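Long-range contacts in Exo beta-1,2-glucooligosaccharide sophorohydrolase (non-reducing end) (Parabacteroides distasonis ATCC 8503, PDB 5Z06), which hydrolyses linear beta-1,2-glucan and beta-1,2-glucooligosaccharides of four or more units in exo fashion, releasing sophorose from the non-reducing end: residues 200-205 / 280-285; 286-291 / 626-631; 252-257 / 276-281. All coordinates share one frame; numbering follows the deposited sequence.

Interaction 1 of 3, residues 200-205 / 280-285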
loop_
_atom_site.group_PDB
_atom_site.type_symbol
_atom_site.label_atom_id
_atom_site.label_comp_id
_atom_site.label_asym_id
_atom_site.label_seq_id
_atom_site.Cartn_x
_atom_site.Cartn_y
_atom_site.Cartn_z
ATOM N N ALA A 200 7.996 -21.904 -4.262
ATOM C CA ALA A 200 8.284 -21.416 -5.595
ATOM C C ALA A 200 6.991 -21.202 -6.334
ATOM O O ALA A 200 5.988 -21.852 -6.083
ATOM C CB ALA A 200 9.175 -22.371 -6.364
ATOM N N TYR A 201 7.039 -20.242 -7.230
ATOM C CA TYR A 201 6.006 -20.016 -8.209
ATOM C C TYR A 201 6.739 -20.019 -9.550
ATOM O O TYR A 201 7.685 -20.796 -9.703
ATOM C CB TYR A 201 5.273 -18.723 -7.854
ATOM C CG TYR A 201 4.555 -18.875 -6.543
ATOM C CD1 TYR A 201 5.227 -18.667 -5.361
ATOM C CD2 TYR A 201 3.215 -19.274 -6.486
ATOM C CE1 TYR A 201 4.595 -18.815 -4.150
ATOM C CE2 TYR A 201 2.563 -19.423 -5.274
ATOM C CZ TYR A 201 3.269 -19.182 -4.112
ATOM O OH TYR A 201 2.708 -19.323 -2.874
ATOM N N GLU A 202 6.356 -19.181 -10.501
ATOM C CA GLU A 202 6.972 -19.223 -11.814
ATOM C C GLU A 202 8.231 -18.384 -11.919
ATOM O O GLU A 202 9.244 -18.800 -12.516
ATOM C CB GLU A 202 5.970 -18.789 -12.858
ATOM C CG GLU A 202 6.515 -18.924 -14.273
ATOM C CD GLU A 202 5.550 -18.446 -15.291
ATOM O OE1 GLU A 202 5.844 -17.417 -15.908
ATOM O OE2 GLU A 202 4.506 -19.083 -15.473
ATOM N N ARG A 203 8.157 -17.187 -11.373
ATOM C CA ARG A 203 9.240 -16.220 -11.482
ATOM C C ARG A 203 9.839 -15.878 -10.145
ATOM O O ARG A 203 10.791 -15.082 -10.071
ATOM C CB ARG A 203 8.712 -14.953 -12.135
ATOM C CG ARG A 203 7.973 -15.197 -13.430
ATOM C CD ARG A 203 8.883 -15.813 -14.454
ATOM N NE ARG A 203 8.174 -15.995 -15.710
ATOM C CZ ARG A 203 8.723 -15.908 -16.911
ATOM N NH1 ARG A 203 10.013 -15.640 -17.047
ATOM N NH2 ARG A 203 7.980 -16.101 -17.987
ATOM N N HIS A 204 9.322 -16.480 -9.080
ATOM C CA HIS A 204 9.804 -16.115 -7.779
ATOM C C HIS A 204 9.662 -17.221 -6.794
ATOM O O HIS A 204 8.900 -18.150 -7.018
ATOM C CB HIS A 204 9.098 -14.869 -7.268
ATOM C CG HIS A 204 7.794 -15.154 -6.629
ATOM N ND1 HIS A 204 6.663 -15.428 -7.358
ATOM C CD2 HIS A 204 7.442 -15.225 -5.323
ATOM C CE1 HIS A 204 5.666 -15.656 -6.523
ATOM N NE2 HIS A 204 6.113 -15.542 -5.286
ATOM N N ILE A 205 10.431 -17.085 -5.717
ATOM C CA ILE A 205 10.358 -17.947 -4.576
ATOM C C ILE A 205 10.083 -17.079 -3.373
ATOM O O ILE A 205 10.743 -16.072 -3.147
ATOM C CB ILE A 205 11.648 -18.749 -4.363
ATOM C CG1 ILE A 205 11.927 -19.565 -5.621
ATOM C CG2 ILE A 205 11.507 -19.629 -3.116
ATOM C CD1 ILE A 205 13.248 -20.291 -5.630
ATOM N N TYR A 280 8.595 -23.007 -11.625
ATOM C CA TYR A 280 7.972 -23.889 -12.604
ATOM C C TYR A 280 6.983 -23.062 -13.410
ATOM O O TYR A 280 6.488 -22.049 -12.911
ATOM C CB TYR A 280 7.236 -25.044 -11.901
ATOM C CG TYR A 280 6.403 -24.538 -10.750
ATOM C CD1 TYR A 280 6.979 -24.331 -9.508
ATOM C CD2 TYR A 280 5.067 -24.219 -10.910
ATOM C CE1 TYR A 280 6.249 -23.837 -8.455
ATOM C CE2 TYR A 280 4.323 -23.725 -9.861
ATOM C CZ TYR A 280 4.915 -23.530 -8.632
ATOM O OH TYR A 280 4.193 -23.030 -7.574
ATOM N N PRO A 281 6.672 -23.505 -14.646
ATOM C CA PRO A 281 5.671 -22.782 -15.416
ATOM C C PRO A 281 4.311 -22.828 -14.747
ATOM O O PRO A 281 3.917 -23.855 -14.181
ATOM C CB PRO A 281 5.642 -23.489 -16.775
ATOM C CG PRO A 281 6.568 -24.640 -16.672
ATOM C CD PRO A 281 7.186 -24.697 -15.328
ATOM N N MET A 282 3.607 -21.704 -14.818
ATOM C CA MET A 282 2.305 -21.568 -14.204
ATOM C C MET A 282 1.241 -21.246 -15.241
ATOM O O MET A 282 1.434 -20.452 -16.145
ATOM C CB MET A 282 2.359 -20.508 -13.108
ATOM C CG MET A 282 3.008 -20.991 -11.828
ATOM S SD MET A 282 3.232 -19.700 -10.591
ATOM C CE MET A 282 1.546 -19.440 -10.082
ATOM N N THR A 283 0.113 -21.916 -15.101
ATOM C CA THR A 283 -1.073 -21.589 -15.851
ATOM C C THR A 283 -1.677 -20.309 -15.249
ATOM O O THR A 283 -1.302 -19.861 -14.154
ATOM C CB THR A 283 -2.146 -22.688 -15.683
ATOM O OG1 THR A 283 -2.493 -22.738 -14.290
ATOM C CG2 THR A 283 -1.663 -24.094 -16.220
ATOM N N ASP A 284 -2.651 -19.767 -15.955
ATOM C CA ASP A 284 -3.414 -18.639 -15.440
ATOM C C ASP A 284 -4.099 -18.976 -14.128
ATOM O O ASP A 284 -4.168 -18.125 -13.245
ATOM C CB ASP A 284 -4.461 -18.200 -16.435
ATOM C CG ASP A 284 -3.868 -17.542 -17.660
ATOM O OD1 ASP A 284 -2.680 -17.126 -17.626
ATOM O OD2 ASP A 284 -4.622 -17.444 -18.664
ATOM N N GLU A 285 -4.603 -20.206 -14.007
ATOM C CA GLU A 285 -5.262 -20.655 -12.781
ATOM C C GLU A 285 -4.305 -20.565 -11.610
ATOM O O GLU A 285 -4.647 -20.022 -10.572
ATOM C CB GLU A 285 -5.796 -22.093 -12.910
ATOM C CG GLU A 285 -7.030 -22.210 -13.801
ATOM C CD GLU A 285 -8.252 -21.574 -13.183
ATOM O OE1 GLU A 285 -8.693 -22.049 -12.114
ATOM O OE2 GLU A 285 -8.770 -20.590 -13.764
#
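Met282 crosses Tyr201 obliquely and packs against Glu202, and its side chain can be traced outward by what each atom meets. Met282 CB lies 3.5 Å from Glu202 OE2. That carboxylate oxygen, through its anti lone pair, also accepts the backbone N-H of Met282 (N to OE2 2.8 Å, 153° at the hydrogen). Next, Met282 CG rests against Glu202 CB at 3.8 Å, and Met282 SD lies 3.2 Å from Glu202 N and also touches Tyr201 CB. The bend at chi3 (71°) then places Met282 CE in the plane of the Tyr201 ring, 4.0 Å from Tyr201 CD2 at its edge. With the sulfur 87° off the ring normal, this is an edge-on Met-aromatic contact. Tyr280 also holds the turn: Tyr280 OH donates to Ala200 O at 2.6 Å, Tyr280 N donates to Tyr201 O at 3.1 Å, and Tyr201 O sits over one face of the Tyr280 ring, offset toward the rim. Glu202 OE1 forms salt bridges with Arg203 NE and with Arg636 of helix 624-636, while Tyr201 OH bonds Glu293 of helix 284-297. The turn between strands 194-200 and 204-210 is thus held against the linker that leaves strand 275-278 and enters helix 284-297.

Interaction 2 of 3, residues 286-291 / 626-631; sequences QLLDMV and ASMKAL
Leu631 meets Val291 because its CG stands anti to the backbone N (chi1 -166°), while Val291 CG2, anti to its own carbonyl carbon, reaches back tip to tip. Met628 CG is likewise anti to its backbone N, but the chain then bends at chi2 (66°) and again at chi3. The result is an apolar helix-helix interface in the helical domain, which is consistent with the (alpha/alpha)6 barrel of the six-hairpin glycosidase clan. The local axes of 286-291 and 626-631 run at 72° to each other and pass 11.2 Å apart, a spacing bridged by side chains alone, without a hydrogen bond. Met628 crosses Leu287 at about a right angle, its CE 3.9 Å from Leu287 CD1, while Met628 SD lies 4.0 Å from Leu288 CD2. Leu631 divides its two methyl groups: CD1 meets Leu288 CD2 at 3.8 Å, and CD2 meets Leu287 CB at 3.8 Å. All five touching residues are buried. Leu288 and Val291 also touch Ile675 of helix 665-680, and Leu631 touches Leu617, so further helices border the interface. Val291 CG2 makes the shortest approach between the segments, 3.7 Å from Leu631 CD2.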
loop_
_atom_site.group_PDB
_atom_site.type_symbol
_atom_site.label_atom_id
_atom_site.label_comp_id
_atom_site.label_asym_id
_atom_site.label_seq_id
_atom_site.Cartn_x
_atom_site.Cartn_y
_atom_site.Cartn_z
ATOM N N GLN A 286 -3.103 -21.094 -11.800
ATOM C CA GLN A 286 -2.056 -21.011 -10.787
ATOM C C GLN A 286 -1.694 -19.579 -10.481
ATOM O O GLN A 286 -1.472 -19.218 -9.306
ATOM C CB GLN A 286 -0.825 -21.825 -11.217
ATOM C CG GLN A 286 -1.066 -23.334 -11.149
ATOM C CD GLN A 286 0.065 -24.150 -11.761
ATOM O OE1 GLN A 286 0.395 -23.981 -12.929
ATOM N NE2 GLN A 286 0.654 -25.053 -10.970
ATOM N N LEU A 287 -1.626 -18.748 -11.519
ATOM C CA LEU A 287 -1.373 -17.325 -11.298
ATOM C C LEU A 287 -2.458 -16.658 -10.455
ATOM O O LEU A 287 -2.153 -15.917 -9.547
ATOM C CB LEU A 287 -1.203 -16.587 -12.602
ATOM C CG LEU A 287 0.088 -16.880 -13.362
ATOM C CD1 LEU A 287 -0.038 -16.213 -14.731
ATOM C CD2 LEU A 287 1.326 -16.411 -12.616
ATOM N N LEU A 288 -3.718 -16.949 -10.754
ATOM C CA LEU A 288 -4.816 -16.462 -9.941
ATOM C C LEU A 288 -4.676 -16.888 -8.501
ATOM O O LEU A 288 -4.828 -16.060 -7.623
ATOM C CB LEU A 288 -6.163 -16.931 -10.496
ATOM C CG LEU A 288 -6.529 -16.321 -11.846
ATOM C CD1 LEU A 288 -7.750 -17.023 -12.421
ATOM C CD2 LEU A 288 -6.717 -14.809 -11.740
ATOM N N ASP A 289 -4.375 -18.173 -8.267
ATOM C CA ASP A 289 -4.158 -18.697 -6.922
ATOM C C ASP A 289 -3.091 -17.943 -6.186
ATOM O O ASP A 289 -3.251 -17.637 -5.022
ATOM C CB ASP A 289 -3.710 -20.183 -6.931
ATOM C CG ASP A 289 -4.780 -21.124 -7.411
ATOM O OD1 ASP A 289 -5.956 -20.762 -7.440
ATOM O OD2 ASP A 289 -4.432 -22.255 -7.783
ATOM N N MET A 290 -1.968 -17.737 -6.858
ATOM C CA MET A 290 -0.815 -17.076 -6.271
ATOM C C MET A 290 -1.155 -15.625 -5.940
ATOM O O MET A 290 -0.851 -15.153 -4.856
ATOM C CB MET A 290 0.360 -17.111 -7.249
ATOM C CG MET A 290 1.571 -16.304 -6.835
ATOM S SD MET A 290 2.651 -16.162 -8.262
ATOM C CE MET A 290 1.978 -14.732 -9.118
ATOM N N VAL A 291 -1.783 -14.930 -6.875
ATOM C CA VAL A 291 -2.116 -13.528 -6.654
ATOM C C VAL A 291 -3.104 -13.399 -5.496
ATOM O O VAL A 291 -2.928 -12.566 -4.628
ATOM C CB VAL A 291 -2.638 -12.859 -7.924
ATOM C CG1 VAL A 291 -3.131 -11.438 -7.636
ATOM C CG2 VAL A 291 -1.525 -12.806 -8.959
ATOM N N ALA A 626 -8.762 -8.743 -19.878
ATOM C CA ALA A 626 -7.951 -7.552 -19.685
ATOM C C ALA A 626 -7.224 -7.608 -18.324
ATOM O O ALA A 626 -6.028 -7.257 -18.209
ATOM C CB ALA A 626 -8.818 -6.287 -19.796
ATOM N N SER A 627 -7.933 -8.076 -17.307
ATOM C CA SER A 627 -7.338 -8.169 -15.990
ATOM C C SER A 627 -6.307 -9.284 -15.951
ATOM O O SER A 627 -5.282 -9.155 -15.299
ATOM C CB SER A 627 -8.395 -8.372 -14.907
ATOM O OG SER A 627 -9.279 -7.266 -14.818
ATOM N N MET A 628 -6.565 -10.368 -16.650
ATOM C CA MET A 628 -5.604 -11.458 -16.710
ATOM C C MET A 628 -4.343 -11.008 -17.451
ATOM O O MET A 628 -3.247 -11.366 -17.065
ATOM C CB MET A 628 -6.205 -12.686 -17.382
ATOM C CG MET A 628 -5.364 -13.932 -17.216
ATOM S SD MET A 628 -5.305 -14.440 -15.496
ATOM C CE MET A 628 -3.538 -14.499 -15.222
ATOM N N LYS A 629 -4.507 -10.198 -18.487
ATOM C CA LYS A 629 -3.347 -9.647 -19.199
ATOM C C LYS A 629 -2.494 -8.801 -18.283
ATOM O O LYS A 629 -1.277 -8.957 -18.255
ATOM C CB LYS A 629 -3.768 -8.835 -20.412
ATOM C CG LYS A 629 -4.281 -9.669 -21.571
ATOM C CD LYS A 629 -4.585 -8.750 -22.747
ATOM C CE LYS A 629 -5.542 -9.375 -23.746
ATOM N NZ LYS A 629 -4.859 -10.331 -24.602
ATOM N N ALA A 630 -3.152 -7.940 -17.504
ATOM C CA ALA A 630 -2.483 -7.098 -16.525
ATOM C C ALA A 630 -1.720 -7.936 -15.530
ATOM O O ALA A 630 -0.543 -7.714 -15.283
ATOM C CB ALA A 630 -3.490 -6.235 -15.798
ATOM N N LEU A 631 -2.409 -8.913 -14.965
ATOM C CA LEU A 631 -1.803 -9.811 -13.999
ATOM C C LEU A 631 -0.519 -10.433 -14.552
ATOM O O LEU A 631 0.520 -10.393 -13.905
ATOM C CB LEU A 631 -2.796 -10.893 -13.639
ATOM C CG LEU A 631 -2.481 -11.722 -12.421
ATOM C CD1 LEU A 631 -3.765 -12.421 -11.965
ATOM C CD2 LEU A 631 -1.372 -12.744 -12.661
#

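Interaction 3 of 3, residues 252-257 / 276-281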
loop_
_atom_site.group_PDB
_atom_site.type_symbol
_atom_site.label_atom_id
_atom_site.label_comp_id
_atom_site.label_asym_id
_atom_site.label_seq_id
_atom_site.Cartn_x
_atom_site.Cartn_y
_atom_site.Cartn_z
ATOM N N GLY A 252 12.079 -22.725 -13.876
ATOM C CA GLY A 252 12.878 -23.939 -13.723
ATOM C C GLY A 252 14.154 -23.684 -12.958
ATOM O O GLY A 252 15.095 -24.424 -13.079
ATOM N N LYS A 253 14.176 -22.646 -12.150
ATOM C CA LYS A 253 15.381 -22.231 -11.472
ATOM C C LYS A 253 15.279 -22.629 -10.039
ATOM O O LYS A 253 14.316 -22.246 -9.346
ATOM C CB LYS A 253 15.550 -20.722 -11.557
ATOM C CG LYS A 253 16.876 -20.211 -11.026
ATOM C CD LYS A 253 18.085 -20.737 -11.802
ATOM C CE LYS A 253 19.256 -19.766 -11.627
ATOM N NZ LYS A 253 20.586 -20.265 -12.090
ATOM N N LYS A 254 16.270 -23.402 -9.600
ATOM C CA LYS A 254 16.357 -23.848 -8.234
ATOM C C LYS A 254 17.160 -22.834 -7.455
ATOM O O LYS A 254 18.184 -22.348 -7.927
ATOM C CB LYS A 254 17.024 -25.223 -8.142
ATOM C CG LYS A 254 17.124 -25.723 -6.710
ATOM C CD LYS A 254 17.188 -27.246 -6.640
ATOM C CE LYS A 254 16.973 -27.738 -5.214
ATOM N NZ LYS A 254 17.224 -29.202 -5.074
ATOM N N ALA A 255 16.678 -22.498 -6.267
ATOM C CA ALA A 255 17.435 -21.644 -5.356
ATOM C C ALA A 255 17.268 -22.116 -3.924
ATOM O O ALA A 255 16.235 -22.658 -3.549
ATOM C CB ALA A 255 17.026 -20.181 -5.493
ATOM N N TYR A 256 18.323 -21.913 -3.154
ATOM C CA TYR A 256 18.389 -22.292 -1.770
ATOM C C TYR A 256 18.491 -21.004 -1.005
ATOM O O TYR A 256 19.104 -20.046 -1.480
ATOM C CB TYR A 256 19.642 -23.136 -1.469
ATOM C CG TYR A 256 19.793 -24.411 -2.269
ATOM C CD1 TYR A 256 20.204 -24.363 -3.607
ATOM C CD2 TYR A 256 19.584 -25.662 -1.687
ATOM C CE1 TYR A 256 20.372 -25.513 -4.354
ATOM C CE2 TYR A 256 19.754 -26.833 -2.434
ATOM C CZ TYR A 256 20.157 -26.742 -3.769
ATOM O OH TYR A 256 20.336 -27.844 -4.560
ATOM N N TYR A 257 17.911 -20.989 0.182
ATOM C CA TYR A 257 17.844 -19.780 0.984
ATOM C C TYR A 257 18.159 -20.032 2.450
ATOM O O TYR A 257 17.814 -21.063 3.024
ATOM C CB TYR A 257 16.471 -19.129 0.865
ATOM C CG TYR A 257 16.156 -18.682 -0.524
ATOM C CD1 TYR A 257 16.505 -17.416 -0.962
ATOM C CD2 TYR A 257 15.494 -19.526 -1.406
ATOM C CE1 TYR A 257 16.210 -17.000 -2.261
ATOM C CE2 TYR A 257 15.208 -19.130 -2.705
ATOM C CZ TYR A 257 15.556 -17.867 -3.121
ATOM O OH TYR A 257 15.246 -17.464 -4.381
ATOM N N SER A 276 14.917 -24.740 0.043
ATOM C CA SER A 276 15.045 -24.547 -1.392
ATOM C C SER A 276 13.734 -24.748 -2.114
ATOM O O SER A 276 12.788 -25.337 -1.590
ATOM C CB SER A 276 16.098 -25.485 -1.987
ATOM O OG SER A 276 15.729 -26.842 -1.809
ATOM N N ALA A 277 13.697 -24.246 -3.338
ATOM C CA ALA A 277 12.576 -24.501 -4.207
ATOM C C ALA A 277 12.989 -24.235 -5.619
ATOM O O ALA A 277 14.016 -23.609 -5.883
ATOM C CB ALA A 277 11.403 -23.623 -3.826
ATOM N N THR A 278 12.168 -24.704 -6.538
ATOM C CA THR A 278 12.449 -24.539 -7.954
ATOM C C THR A 278 11.217 -23.957 -8.588
ATOM O O THR A 278 10.134 -24.494 -8.398
ATOM C CB THR A 278 12.773 -25.882 -8.611
ATOM O OG1 THR A 278 13.770 -26.542 -7.830
ATOM C CG2 THR A 278 13.252 -25.688 -10.069
ATOM N N THR A 279 11.394 -22.865 -9.341
ATOM C CA THR A 279 10.310 -22.271 -10.098
ATOM C C THR A 279 9.841 -23.177 -11.213
ATOM O O THR A 279 10.599 -23.958 -11.723
ATOM C CB THR A 279 10.691 -20.925 -10.757
ATOM O OG1 THR A 279 11.802 -21.105 -11.661
ATOM C CG2 THR A 279 11.004 -19.858 -9.704
ATOM N N TYR A 280 8.595 -23.007 -11.625
ATOM C CA TYR A 280 7.972 -23.889 -12.604
ATOM C C TYR A 280 6.983 -23.062 -13.410
ATOM O O TYR A 280 6.488 -22.049 -12.911
ATOM C CB TYR A 280 7.236 -25.044 -11.901
ATOM C CG TYR A 280 6.403 -24.538 -10.750
ATOM C CD1 TYR A 280 6.979 -24.331 -9.508
ATOM C CD2 TYR A 280 5.067 -24.219 -10.910
ATOM C CE1 TYR A 280 6.249 -23.837 -8.455
ATOM C CE2 TYR A 280 4.323 -23.725 -9.861
ATOM C CZ TYR A 280 4.915 -23.530 -8.632
ATOM O OH TYR A 280 4.193 -23.030 -7.574
ATOM N N PRO A 281 6.672 -23.505 -14.646
ATOM C CA PRO A 281 5.671 -22.782 -15.416
ATOM C C PRO A 281 4.311 -22.828 -14.747
ATOM O O PRO A 281 3.917 -23.855 -14.181
ATOM C CB PRO A 281 5.642 -23.489 -16.775
ATOM C CG PRO A 281 6.568 -24.640 -16.672
ATOM C CD PRO A 281 7.186 -24.697 -15.328
#
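Ala255 and Ala277 exchange two backbone hydrogen bonds, Ala255 N to Ala277 O at 2.9 Å and Ala277 N to Ala255 O at 3.0 Å. This reciprocal exchange defines a hydrogen-bonded antiparallel pair. Beyond the strand ends, Thr279 N donates to Lys253 O at 3.0 Å, and Gly252 N makes a weak bond to Thr279 O.

Close CA-H...O contacts add to these. At the non-hydrogen-bonded pair Lys254-Thr278, Thr278 CA and Lys254 CA face Lys253 O and Ala277 O respectively; at the pair Tyr256-Ser276, Ser276 CA faces Ala255 O.

The two strands follow each other in the chain and belong to a four-stranded sheet, in which strand 275-278 is the edge strand, with 254-262 next to it. The three-stranded sheet containing 204-210 packs against it, an arrangement consistent with a fibronectin type III-like sandwich. Ala255 and Ala277 turn inward, where both touch Ile205 of that other sheet.

Among side-chain polar contacts, Thr279 OG1 stands between its backbone N and carbonyl carbon (chi1 59°), where it accepts Lys253 N at 2.9 Å with an almost straight angle of 177°. It is also hydrogen-bonded to Glu250 O. An alanine at Thr279 would probably leave Lys253 N and Glu250 O each without this mate and let the loop before strand 254-262 shift.

Van der Waals contacts of side chains lie on the face that carries Lys254, Tyr256, Ser276 and Thr278. Lys254, extended beyond CG, passes Thr278 with Lys254 CB 3.5 Å from Thr278 OG1, and Lys254 CE comes to 3.7 Å from Ser276 OG. Ser276 CB approaches the Tyr256 ring obliquely, 3.5 Å from Tyr256 CD2.

How the interactions relate
Interactions 3, 1 and 2 form a chain of contacts from the fibronectin type III-like sandwich to the helical domain. Their centres lie about 10 Å apart between 3 and 1, about 11 Å between 1 and 2, and about 20 Å between 3 and 2. One continuous stretch supplies a segment to each: strand 275-278 ends in interaction 3, its continuation through Tyr280 and Pro281 enters interaction 1, and helix 284-297 carries on into interaction 2. Direct packing joins them, as where Ala200 CB meets Thr278 O and Tyr201 CD2 meets Met290 CG. Interactions 3 and 2 thus lie at the two ends of the linker, and interaction 1 holds it between them to the turn 200-205.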